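Local coordinates for (R)-S-adenosyl-L-methionine hydrolase (Thermus thermophilus, PDB 2CW5), which hydrolyses S-adenosyl-L-methionine to adenosine and L-methionine, as a homotrimer without chlorinase or fluorinase activity, at residues 109-114 against 136-141. Residues are numbered along the deposited sequence; the frame is centred on the assembly and turned at random.
Sequences FLLEPP and DVFAPA
Leu111 and Pro113, in the chain that runs on from strand 107-110 of the mixed N-terminal sheet, pack against Val137, Phe138, Pro140 and Ala141 on helix 133-147. Leu111 turns toward the helix. Its CG stands anti to the carbonyl carbon (chi1 -59°). Both methyls rest on Ala141 CB, CD1 at 3.7 Å, and CD1 also meets Phe138 CD1 at 3.6 Å. The leucine and phenylalanine side chains cross at about a right angle. Nearer the backbone, Leu111 CB touches Val137 CG1 at 3.8 Å, the methyl that is anti to the backbone N (chi1 177°). Ala81 of the adjacent strand 79-83 and Val89 of the next strand, 87-89, also touch Leu111, so this half of the contact belongs to the apolar layer between sheet and helix in the N-terminal domain. Phe138 passes close to His133 and Asp70, both probably important for activity by analogy with relatives. Further along, the Pro113 ring bears on the helix near its kink at Pro140: CG sits 3.4 Å from Val137 O and 3.7 Å from Pro140 CG. Pro140 has no N-H to give to the preceding turn, and the bond from Ala141 N to Val137 O is weak, at 3.4 Å. Beyond Pro113, the carbonyl O of Pro114 lies 4.0 Å from Pro140 CB.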
loop_
_atom_site.group_PDB
_atom_site.type_symbol
_atom_site.label_atom_id
_atom_site.label_comp_id
_atom_site.label_asym_id
_atom_site.label_seq_id
_atom_site.Cartn_x
_atom_site.Cartn_y
_atom_site.Cartn_z
ATOM N N PHE C 109 28.374 -1.734 11.732
ATOM C CA PHE C 109 29.110 -0.740 10.956
ATOM C C PHE C 109 28.329 0.557 10.771
ATOM O O PHE C 109 27.105 0.542 10.646
ATOM C CB PHE C 109 29.434 -1.304 9.570
ATOM C CG PHE C 109 30.309 -2.523 9.593
ATOM C CD1 PHE C 109 31.689 -2.407 9.477
ATOM C CD2 PHE C 109 29.754 -3.789 9.736
ATOM C CE1 PHE C 109 32.504 -3.536 9.502
ATOM C CE2 PHE C 109 30.557 -4.921 9.764
ATOM C CZ PHE C 109 31.935 -4.795 9.646
ATOM N N LEU C 110 29.047 1.677 10.751
ATOM C CA LEU C 110 28.427 2.979 10.529
ATOM C C LEU C 110 28.201 3.068 9.025
ATOM O O LEU C 110 29.066 2.671 8.249
ATOM C CB LEU C 110 29.364 4.107 10.975
ATOM C CG LEU C 110 28.962 4.900 12.218
ATOM C CD1 LEU C 110 27.673 5.668 11.944
ATOM C CD2 LEU C 110 28.792 3.954 13.395
ATOM N N LEU C 111 27.047 3.579 8.607
ATOM C CA LEU C 111 26.765 3.675 7.180
ATOM C C LEU C 111 27.181 5.012 6.573
ATOM O O LEU C 111 26.664 6.063 6.947
ATOM C CB LEU C 111 25.277 3.433 6.909
ATOM C CG LEU C 111 24.695 2.087 7.357
ATOM C CD1 LEU C 111 23.266 1.964 6.849
ATOM C CD2 LEU C 111 25.544 0.948 6.822
ATOM N N GLU C 112 28.129 4.957 5.639
ATOM C CA GLU C 112 28.614 6.150 4.951
ATOM C C GLU C 112 28.795 5.841 3.459
ATOM O O GLU C 112 29.805 6.204 2.858
ATOM C CB GLU C 112 29.947 6.608 5.552
ATOM C CG GLU C 112 29.946 6.678 7.072
ATOM C CD GLU C 112 31.161 7.393 7.638
ATOM O OE1 GLU C 112 32.299 7.046 7.254
ATOM O OE2 GLU C 112 30.973 8.300 8.476
ATOM N N PRO C 113 27.806 5.173 2.842
ATOM C CA PRO C 113 27.898 4.831 1.420
ATOM C C PRO C 113 27.747 6.051 0.515
ATOM O O PRO C 113 27.302 7.113 0.954
ATOM C CB PRO C 113 26.751 3.846 1.239
ATOM C CG PRO C 113 25.698 4.444 2.127
ATOM C CD PRO C 113 26.488 4.788 3.383
ATOM N N PRO C 114 28.130 5.917 -0.763
ATOM C CA PRO C 114 27.999 7.052 -1.678
ATOM C C PRO C 114 26.518 7.300 -1.959
ATOM O O PRO C 114 25.758 6.357 -2.207
ATOM C CB PRO C 114 28.768 6.588 -2.911
ATOM C CG PRO C 114 28.561 5.106 -2.897
ATOM C CD PRO C 114 28.745 4.759 -1.439
ATOM N N ASP C 136 18.976 7.971 0.479
ATOM C CA ASP C 136 20.385 8.313 0.354
ATOM C C ASP C 136 21.418 7.562 1.188
ATOM O O ASP C 136 22.598 7.593 0.850
ATOM C CB ASP C 136 20.551 9.823 0.563
ATOM C CG ASP C 136 19.672 10.635 -0.373
ATOM O OD1 ASP C 136 19.590 10.283 -1.568
ATOM O OD2 ASP C 136 19.064 11.625 0.079
ATOM N N VAL C 137 20.989 6.888 2.254
ATOM C CA VAL C 137 21.916 6.146 3.107
ATOM C C VAL C 137 21.603 4.651 3.243
ATOM O O VAL C 137 22.443 3.800 2.938
ATOM C CB VAL C 137 21.972 6.766 4.537
ATOM C CG1 VAL C 137 22.898 5.935 5.438
ATOM C CG2 VAL C 137 22.476 8.206 4.461
ATOM N N PHE C 138 20.395 4.324 3.692
ATOM C CA PHE C 138 20.031 2.922 3.887
ATOM C C PHE C 138 19.907 2.078 2.613
ATOM O O PHE C 138 20.414 0.954 2.566
ATOM C CB PHE C 138 18.745 2.835 4.713
ATOM C CG PHE C 138 18.882 3.414 6.097
ATOM C CD1 PHE C 138 19.822 2.901 6.991
ATOM C CD2 PHE C 138 18.088 4.483 6.502
ATOM C CE1 PHE C 138 19.968 3.449 8.272
ATOM C CE2 PHE C 138 18.223 5.037 7.780
ATOM C CZ PHE C 138 19.169 4.516 8.666
ATOM N N ALA C 139 19.253 2.609 1.582
ATOM C CA ALA C 139 19.085 1.862 0.334
ATOM C C ALA C 139 20.416 1.460 -0.300
ATOM O O ALA C 139 20.605 0.301 -0.681
ATOM C CB ALA C 139 18.247 2.666 -0.667
ATOM N N PRO C 140 21.356 2.413 -0.439
ATOM C CA PRO C 140 22.639 2.045 -1.043
ATOM C C PRO C 140 23.396 1.013 -0.205
ATOM O O PRO C 140 24.114 0.169 -0.741
ATOM C CB PRO C 140 23.373 3.385 -1.152
ATOM C CG PRO C 140 22.766 4.212 -0.049
ATOM C CD PRO C 140 21.304 3.856 -0.143
ATOM N N ALA C 141 23.212 1.079 1.107
ATOM C CA ALA C 141 23.865 0.150 2.023
ATOM C C ALA C 141 23.285 -1.250 1.830
ATOM O O ALA C 141 24.017 -2.244 1.748
ATOM C CB ALA C 141 23.657 0.614 3.460
#